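TATA-box-binding protein (Methanococcus jannaschii, PDB 2Z8U) probably binds the TATA box of archaeal promoters as a general transcription factor, helping RNA polymerase to start transcription. Local coordinates at residues Thr22-Asn27 with Ile82-Ile87; Leu61-Phe64 with Lys68-Cys71; Lys86-Leu91 with Glu100-Lys105. One frame throughout, in Å; residues are numbered along the deposited sequence.

Interaction 1: Thr22-Asn27 with Ile82-Ile87; sequences TKIGDN and IAIKKI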
loop_
_atom_site.group_PDB
_atom_site.type_symbol
_atom_site.label_atom_id
_atom_site.label_comp_id
_atom_site.label_asym_id
_atom_site.label_seq_id
_atom_site.Cartn_x
_atom_site.Cartn_y
_atom_site.Cartn_z
ATOM N N THR B 22 -24.114 7.603 -25.674
ATOM C CA THR B 22 -24.392 7.042 -26.964
ATOM C C THR B 22 -23.255 7.419 -27.920
ATOM O O THR B 22 -22.268 8.041 -27.503
ATOM C CB THR B 22 -25.787 7.487 -27.503
ATOM O OG1 THR B 22 -26.108 6.704 -28.648
ATOM C CG2 THR B 22 -25.802 8.971 -27.893
ATOM N N LYS B 23 -23.383 7.000 -29.173
ATOM C CA LYS B 23 -22.475 7.399 -30.221
ATOM C C LYS B 23 -23.314 7.967 -31.364
ATOM O O LYS B 23 -24.230 7.308 -31.846
ATOM C CB LYS B 23 -21.641 6.202 -30.680
ATOM C CG LYS B 23 -20.506 6.594 -31.648
ATOM C CD LYS B 23 -19.484 5.460 -31.762
ATOM C CE LYS B 23 -18.273 5.908 -32.582
ATOM N NZ LYS B 23 -17.041 5.335 -31.969
ATOM N N ILE B 24 -23.023 9.191 -31.784
ATOM C CA ILE B 24 -23.851 9.857 -32.794
ATOM C C ILE B 24 -23.204 9.935 -34.202
ATOM O O ILE B 24 -23.807 10.445 -35.141
ATOM C CB ILE B 24 -24.356 11.283 -32.297
ATOM C CG1 ILE B 24 -23.211 12.315 -32.240
ATOM C CG2 ILE B 24 -25.149 11.142 -30.959
ATOM C CD1 ILE B 24 -23.684 13.753 -31.922
ATOM N N GLY B 25 -21.982 9.433 -34.333
ATOM C CA GLY B 25 -21.236 9.522 -35.590
ATOM C C GLY B 25 -19.827 9.024 -35.373
ATOM O O GLY B 25 -19.565 8.403 -34.358
ATOM N N ASP B 26 -18.912 9.322 -36.304
ATOM C CA ASP B 26 -17.595 8.645 -36.380
ATOM C C ASP B 26 -16.333 9.517 -36.261
ATOM O O ASP B 26 -15.264 9.016 -35.864
ATOM C CB ASP B 26 -17.472 7.865 -37.708
ATOM C CG ASP B 26 -18.565 6.793 -37.884
ATOM O OD1 ASP B 26 -18.837 5.999 -36.941
ATOM O OD2 ASP B 26 -19.131 6.728 -39.007
ATOM N N ASN B 27 -16.425 10.770 -36.685
ATOM C CA ASN B 27 -15.261 11.646 -36.801
ATOM C C ASN B 27 -15.840 13.044 -36.948
ATOM O O ASN B 27 -15.719 13.687 -37.995
ATOM C CB ASN B 27 -14.388 11.224 -38.011
ATOM C CG ASN B 27 -13.230 12.183 -38.301
ATOM O OD1 ASN B 27 -12.663 12.816 -37.404
ATOM N ND2 ASN B 27 -12.870 12.277 -39.579
ATOM N N ILE B 82 -34.732 12.278 -26.200
ATOM C CA ILE B 82 -35.406 13.389 -26.874
ATOM C C ILE B 82 -34.450 14.569 -27.074
ATOM O O ILE B 82 -34.353 15.098 -28.183
ATOM C CB ILE B 82 -36.727 13.783 -26.144
ATOM C CG1 ILE B 82 -37.745 12.650 -26.322
ATOM C CG2 ILE B 82 -37.311 15.087 -26.680
ATOM C CD1 ILE B 82 -38.955 12.704 -25.390
ATOM N N ALA B 83 -33.742 14.952 -26.005
ATOM C CA ALA B 83 -32.745 16.013 -26.073
ATOM C C ALA B 83 -31.656 15.703 -27.073
ATOM O O ALA B 83 -31.292 16.569 -27.864
ATOM C CB ALA B 83 -32.135 16.275 -24.704
ATOM N N ILE B 84 -31.151 14.478 -27.034
ATOM C CA ILE B 84 -30.077 14.060 -27.957
ATOM C C ILE B 84 -30.575 14.115 -29.405
ATOM O O ILE B 84 -29.903 14.661 -30.272
ATOM C CB ILE B 84 -29.488 12.666 -27.591
ATOM C CG1 ILE B 84 -28.681 12.771 -26.292
ATOM C CG2 ILE B 84 -28.556 12.131 -28.754
ATOM C CD1 ILE B 84 -28.393 11.397 -25.554
ATOM N N LYS B 85 -31.774 13.597 -29.672
ATOM C CA LYS B 85 -32.278 13.639 -31.044
ATOM C C LYS B 85 -32.494 15.076 -31.601
ATOM O O LYS B 85 -32.391 15.307 -32.796
ATOM C CB LYS B 85 -33.486 12.721 -31.227
ATOM C CG LYS B 85 -33.064 11.236 -31.376
ATOM C CD LYS B 85 -34.163 10.245 -31.036
ATOM C CE LYS B 85 -33.792 8.793 -31.516
ATOM N NZ LYS B 85 -32.614 8.060 -30.822
ATOM N N LYS B 86 -32.788 16.024 -30.717
ATOM C CA LYS B 86 -32.952 17.430 -31.104
ATOM C C LYS B 86 -31.632 18.009 -31.572
ATOM O O LYS B 86 -31.555 18.717 -32.603
ATOM C CB LYS B 86 -33.473 18.228 -29.907
ATOM C CG LYS B 86 -34.980 18.090 -29.707
ATOM C CD LYS B 86 -35.492 18.924 -28.536
ATOM C CE LYS B 86 -36.955 18.565 -28.224
ATOM N NZ LYS B 86 -37.453 19.350 -27.057
ATOM N N ILE B 87 -30.583 17.700 -30.807
ATOM C CA ILE B 87 -29.205 18.081 -31.177
ATOM C C ILE B 87 -28.785 17.421 -32.494
ATOM O O ILE B 87 -28.213 18.097 -33.364
ATOM C CB ILE B 87 -28.219 17.762 -30.024
ATOM C CG1 ILE B 87 -28.624 18.536 -28.743
ATOM C CG2 ILE B 87 -26.759 17.982 -30.439
ATOM C CD1 ILE B 87 -28.366 20.035 -28.766
#
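T22 and I24 meet I84 where the end of strand 14-23 runs beneath helix 77-94, the long helix that lies over one side of the antiparallel sheet in the first half of the TBP saddle. T22 offers two different branches. Its methyl CG2 faces the helix and comes to 4.3 Å from CD1 of I84, while OG1 is hydrogen-bonded to the backbone oxygen of E103. A threonine suits this place because the hydroxyl finds a backbone partner and the methyl can still join the oily layer under the helix.

Past K23, I24 returns to the interior just after the strand has ended. Its CG1 arm sits between the backbone N and the carbonyl carbon (chi1 71°), a rotation that leaves CG2 as the branch facing I84. I84 is the helix residue whose bulk is aimed at this corner, and its CG1-CD1 arm also packs on L61 and C71 of the sheet. Branching at CB lets each isoleucine present a methyl close to its own backbone as well as a longer arm. The two side chains cross obliquely, and CG2 of I24 lies 4.2 Å from CG2 of I84.

Interaction 2: Leu61-Phe64 with Lys68-Cys71; sequences LLIF and KVNC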
loop_
_atom_site.group_PDB
_atom_site.type_symbol
_atom_site.label_atom_id
_atom_site.label_comp_id
_atom_site.label_asym_id
_atom_site.label_seq_id
_atom_site.Cartn_x
_atom_site.Cartn_y
_atom_site.Cartn_z
ATOM N N LEU B 61 -24.818 18.075 -22.554
ATOM C CA LEU B 61 -24.215 17.036 -23.385
ATOM C C LEU B 61 -22.731 17.322 -23.536
ATOM O O LEU B 61 -22.325 18.481 -23.654
ATOM C CB LEU B 61 -24.886 16.989 -24.771
ATOM C CG LEU B 61 -26.378 16.598 -24.864
ATOM C CD1 LEU B 61 -27.285 17.824 -24.787
ATOM C CD2 LEU B 61 -26.615 15.907 -26.173
ATOM N N LEU B 62 -21.936 16.256 -23.531
ATOM C CA LEU B 62 -20.524 16.316 -23.815
ATOM C C LEU B 62 -20.324 15.510 -25.082
ATOM O O LEU B 62 -20.716 14.336 -25.146
ATOM C CB LEU B 62 -19.702 15.740 -22.654
ATOM C CG LEU B 62 -18.182 15.538 -22.823
ATOM C CD1 LEU B 62 -17.438 16.819 -23.148
ATOM C CD2 LEU B 62 -17.601 14.888 -21.566
ATOM N N ILE B 63 -19.794 16.171 -26.114
ATOM C CA ILE B 63 -19.640 15.537 -27.416
ATOM C C ILE B 63 -18.163 15.429 -27.807
ATOM O O ILE B 63 -17.449 16.432 -27.795
ATOM C CB ILE B 63 -20.381 16.318 -28.531
ATOM C CG1 ILE B 63 -21.834 16.622 -28.121
ATOM C CG2 ILE B 63 -20.284 15.546 -29.865
ATOM C CD1 ILE B 63 -22.612 17.461 -29.112
ATOM N N PHE B 64 -17.736 14.229 -28.205
ATOM C CA PHE B 64 -16.351 14.011 -28.628
ATOM C C PHE B 64 -16.234 13.843 -30.152
ATOM O O PHE B 64 -17.208 13.493 -30.816
ATOM C CB PHE B 64 -15.790 12.781 -27.904
ATOM C CG PHE B 64 -15.530 13.004 -26.434
ATOM C CD1 PHE B 64 -14.405 13.723 -26.013
ATOM C CD2 PHE B 64 -16.392 12.499 -25.482
ATOM C CE1 PHE B 64 -14.149 13.928 -24.652
ATOM C CE2 PHE B 64 -16.143 12.688 -24.110
ATOM C CZ PHE B 64 -15.013 13.408 -23.702
ATOM N N LYS B 68 -18.724 9.838 -29.549
ATOM C CA LYS B 68 -19.214 9.568 -28.185
ATOM C C LYS B 68 -19.888 10.795 -27.589
ATOM O O LYS B 68 -19.370 11.911 -27.692
ATOM C CB LYS B 68 -18.078 9.136 -27.252
ATOM C CG LYS B 68 -18.524 8.946 -25.787
ATOM C CD LYS B 68 -17.328 8.516 -24.951
ATOM C CE LYS B 68 -17.731 8.129 -23.555
ATOM N NZ LYS B 68 -16.492 7.834 -22.768
ATOM N N VAL B 69 -21.032 10.567 -26.949
ATOM C CA VAL B 69 -21.800 11.592 -26.281
ATOM C C VAL B 69 -22.117 11.087 -24.858
ATOM O O VAL B 69 -22.502 9.912 -24.657
ATOM C CB VAL B 69 -23.113 11.926 -27.063
ATOM C CG1 VAL B 69 -24.006 12.924 -26.274
ATOM C CG2 VAL B 69 -22.813 12.487 -28.468
ATOM N N ASN B 70 -21.929 11.966 -23.873
ATOM C CA ASN B 70 -22.377 11.725 -22.497
ATOM C C ASN B 70 -23.375 12.828 -22.167
ATOM O O ASN B 70 -23.197 13.982 -22.581
ATOM C CB ASN B 70 -21.201 11.758 -21.525
ATOM C CG ASN B 70 -20.219 10.595 -21.733
ATOM O OD1 ASN B 70 -20.603 9.481 -22.119
ATOM N ND2 ASN B 70 -18.940 10.857 -21.484
ATOM N N CYS B 71 -24.443 12.475 -21.464
ATOM C CA CYS B 71 -25.533 13.411 -21.228
ATOM C C CYS B 71 -26.031 13.269 -19.798
ATOM O O CYS B 71 -26.327 12.166 -19.342
ATOM C CB CYS B 71 -26.677 13.189 -22.244
ATOM S SG CYS B 71 -28.224 14.057 -21.874
#
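The ring of F64 is met at its edge by residues of 68-71, near the ring plane. The backbone O of K68 is 3.8 Å from CD2, and the amide end of N70 comes up beside CE2. The aliphatic chain of K68 passes beside CD2, raised off the ring plane on one side and pointing the same way as the ring, with its CD 4.1 Å from CD2 of F64. Because CG of K68 is anti to the backbone N (chi1 176°) and the chain stays extended beyond it, the methylenes can lie against CD2 of the ring while the ammonium reaches a salt bridge with E129 of the second subunit.

Behind these side chains the backbones pair antiparallel. L62 and N70 form a hydrogen-bonded pair: N of L62 donates to O of N70 at 2.8 Å, and N of N70 returns a bond to O of L62 at 3.0 Å. A third bond, from N of F64 to O of K68 (2.9 Å), ties the strands together next to the turn.

L61, I63, V69 and C71 share one face. CD2 of L61 lies 4.0 Å from CG1 of V69, and CG2 of I63 is 4.2 Å from CG2 of V69. These compact apolar groups suit a buried layer, in which L61 and C71 also touch I84 of helix 77-94. L62 and N70 occupy the other face, where L126 and E129 of the second subunit pack on them.

This is a beta hairpin of the TBP saddle. In relatives, the face away from the helices grips the DNA minor groove, and F64 probably corresponds to one of the phenylalanines that wedge between base pairs there.

Interaction 3: Lys86-Leu91 with Glu100-Lys105; sequences KIIKEL and ENPEIK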
loop_
_atom_site.group_PDB
_atom_site.type_symbol
_atom_site.label_atom_id
_atom_site.label_comp_id
_atom_site.label_asym_id
_atom_site.label_seq_id
_atom_site.Cartn_x
_atom_site.Cartn_y
_atom_site.Cartn_z
ATOM N N LYS B 86 -32.788 16.024 -30.717
ATOM C CA LYS B 86 -32.952 17.430 -31.104
ATOM C C LYS B 86 -31.632 18.009 -31.572
ATOM O O LYS B 86 -31.555 18.717 -32.603
ATOM C CB LYS B 86 -33.473 18.228 -29.907
ATOM C CG LYS B 86 -34.980 18.090 -29.707
ATOM C CD LYS B 86 -35.492 18.924 -28.536
ATOM C CE LYS B 86 -36.955 18.565 -28.224
ATOM N NZ LYS B 86 -37.453 19.350 -27.057
ATOM N N ILE B 87 -30.583 17.700 -30.807
ATOM C CA ILE B 87 -29.205 18.081 -31.177
ATOM C C ILE B 87 -28.785 17.421 -32.494
ATOM O O ILE B 87 -28.213 18.097 -33.364
ATOM C CB ILE B 87 -28.219 17.762 -30.024
ATOM C CG1 ILE B 87 -28.624 18.536 -28.743
ATOM C CG2 ILE B 87 -26.759 17.982 -30.439
ATOM C CD1 ILE B 87 -28.366 20.035 -28.766
ATOM N N ILE B 88 -29.045 16.109 -32.627
ATOM C CA ILE B 88 -28.772 15.357 -33.870
ATOM C C ILE B 88 -29.423 16.024 -35.102
ATOM O O ILE B 88 -28.783 16.222 -36.140
ATOM C CB ILE B 88 -29.212 13.849 -33.718
ATOM C CG1 ILE B 88 -28.252 13.135 -32.748
ATOM C CG2 ILE B 88 -29.314 13.133 -35.095
ATOM C CD1 ILE B 88 -28.604 11.686 -32.457
ATOM N N LYS B 89 -30.697 16.376 -34.970
ATOM C CA LYS B 89 -31.404 17.073 -36.055
ATOM C C LYS B 89 -30.685 18.359 -36.458
ATOM O O LYS B 89 -30.541 18.634 -37.640
ATOM C CB LYS B 89 -32.837 17.372 -35.665
ATOM C CG LYS B 89 -33.612 18.149 -36.715
ATOM C CD LYS B 89 -35.078 18.211 -36.321
ATOM C CE LYS B 89 -35.912 18.834 -37.430
ATOM N NZ LYS B 89 -35.383 20.132 -37.918
ATOM N N GLU B 90 -30.251 19.163 -35.491
ATOM C CA GLU B 90 -29.521 20.392 -35.841
ATOM C C GLU B 90 -28.258 20.094 -36.614
ATOM O O GLU B 90 -27.983 20.722 -37.636
ATOM C CB GLU B 90 -29.139 21.188 -34.603
ATOM C CG GLU B 90 -30.293 21.809 -33.871
ATOM C CD GLU B 90 -29.765 22.552 -32.674
ATOM O OE1 GLU B 90 -29.107 23.594 -32.871
ATOM O OE2 GLU B 90 -29.976 22.088 -31.551
ATOM N N LEU B 91 -27.478 19.132 -36.124
ATOM C CA LEU B 91 -26.236 18.746 -36.815
ATOM C C LEU B 91 -26.523 18.169 -38.200
ATOM O O LEU B 91 -25.854 18.538 -39.178
ATOM C CB LEU B 91 -25.386 17.775 -35.961
ATOM C CG LEU B 91 -25.110 18.162 -34.492
ATOM C CD1 LEU B 91 -24.143 17.118 -33.889
ATOM C CD2 LEU B 91 -24.604 19.580 -34.274
ATOM N N GLU B 100 -28.857 8.947 -37.094
ATOM C CA GLU B 100 -30.158 9.495 -36.675
ATOM C C GLU B 100 -30.909 8.650 -35.662
ATOM O O GLU B 100 -31.826 9.152 -34.989
ATOM C CB GLU B 100 -31.060 9.705 -37.885
ATOM C CG GLU B 100 -30.697 10.932 -38.686
ATOM C CD GLU B 100 -31.785 11.290 -39.644
ATOM O OE1 GLU B 100 -32.861 11.741 -39.178
ATOM O OE2 GLU B 100 -31.567 11.107 -40.859
ATOM N N ASN B 101 -30.538 7.370 -35.579
ATOM C CA ASN B 101 -31.190 6.429 -34.680
ATOM C C ASN B 101 -30.282 5.790 -33.621
ATOM O O ASN B 101 -30.259 4.545 -33.526
ATOM C CB ASN B 101 -31.872 5.324 -35.490
ATOM C CG ASN B 101 -30.898 4.571 -36.421
ATOM O OD1 ASN B 101 -29.838 5.096 -36.816
ATOM N ND2 ASN B 101 -31.268 3.332 -36.781
ATOM N N PRO B 102 -29.603 6.612 -32.783
ATOM C CA PRO B 102 -28.626 6.005 -31.876
ATOM C C PRO B 102 -29.303 5.328 -30.693
ATOM O O PRO B 102 -30.385 5.751 -30.271
ATOM C CB PRO B 102 -27.788 7.213 -31.409
ATOM C CG PRO B 102 -28.743 8.352 -31.411
ATOM C CD PRO B 102 -29.690 8.081 -32.582
ATOM N N GLU B 103 -28.696 4.261 -30.172
ATOM C CA GLU B 103 -29.213 3.628 -28.969
ATOM C C GLU B 103 -28.672 4.336 -27.724
ATOM O O GLU B 103 -27.461 4.539 -27.580
ATOM C CB GLU B 103 -28.883 2.130 -28.969
ATOM C CG GLU B 103 -29.259 1.457 -27.692
ATOM C CD GLU B 103 -28.935 -0.009 -27.700
ATOM O OE1 GLU B 103 -28.318 -0.477 -28.673
ATOM O OE2 GLU B 103 -29.291 -0.677 -26.706
ATOM N N ILE B 104 -29.576 4.780 -26.854
ATOM C CA ILE B 104 -29.194 5.499 -25.655
ATOM C C ILE B 104 -28.979 4.494 -24.502
ATOM O O ILE B 104 -29.894 3.732 -24.191
ATOM C CB ILE B 104 -30.286 6.523 -25.280
ATOM C CG1 ILE B 104 -30.636 7.440 -26.476
ATOM C CG2 ILE B 104 -29.911 7.288 -23.999
ATOM C CD1 ILE B 104 -29.488 8.158 -27.132
ATOM N N LYS B 105 -27.784 4.493 -23.900
ATOM C CA LYS B 105 -27.425 3.551 -22.811
ATOM C C LYS B 105 -27.385 4.253 -21.452
ATOM O O LYS B 105 -26.748 5.311 -21.314
ATOM C CB LYS B 105 -26.046 2.914 -23.106
ATOM C CG LYS B 105 -25.520 2.007 -21.983
ATOM C CD LYS B 105 -24.527 1.018 -22.557
ATOM C CE LYS B 105 -23.161 1.170 -21.935
ATOM N NZ LYS B 105 -22.102 0.516 -22.775
#
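I88 carries most of this contact, reaching from helix 77-94 to the loop that passes beside it. Its two branches do separate jobs. With CG1 anti to the carbonyl carbon and beside the backbone N (chi1 -71°), the long arm extends toward P102, and its end, CD1, meets the CG-CD side of the proline ring. CD1 of I88 stands 3.5 Å from CG of P102, closer than carbons usually pack, and 3.8 Å from CD of the same ring. The shorter branch, CG2, covers the loop backbone at E100, 4.1 Å from its CA.

P102 suits the place because its compact ring presents apolar carbons to the helix and offers no amide hydrogen to bury. The ring is also wedged between T22 of strand 14-23 and K85 of the helix, so it fills the seam where the end of strand 14-23, the helix and the loop converge. E100 lies at the outer margin and contributes mainly carbon: its CG is 4.4 Å from CG2 of I88. Its carboxylate can stay in solvent, with OE2 in a salt bridge to K92 further along the helix.

After P102 the chain turns down to the sheet, where K105 is hydrogen-bonded through its backbone to S21. The arrangement belongs to the connection between the two TBP repeats: the linker leaving helix 77-94 folds back along it before entering strand 105-114.

In the fold
All three contacts lie in the first half of the saddle, on one side of the chain's centre. Interactions 1 and 3 have centres only about 3 Å apart and both use helix 77-94; interaction 2 lies about 8 Å from interaction 1 and about 11 Å from interaction 3, centre to centre. Along the chain, the hairpin of interaction 2 forms between the two segments of interaction 1, and interaction 3 then starts on the helix where interaction 1 ends. Strands 14-23 and 68-72 are sheet neighbours. The helix packs on one face of the sheet that the hairpin helps to form, with the linker alongside it, consistent with the opposite face serving DNA binding, as in relatives.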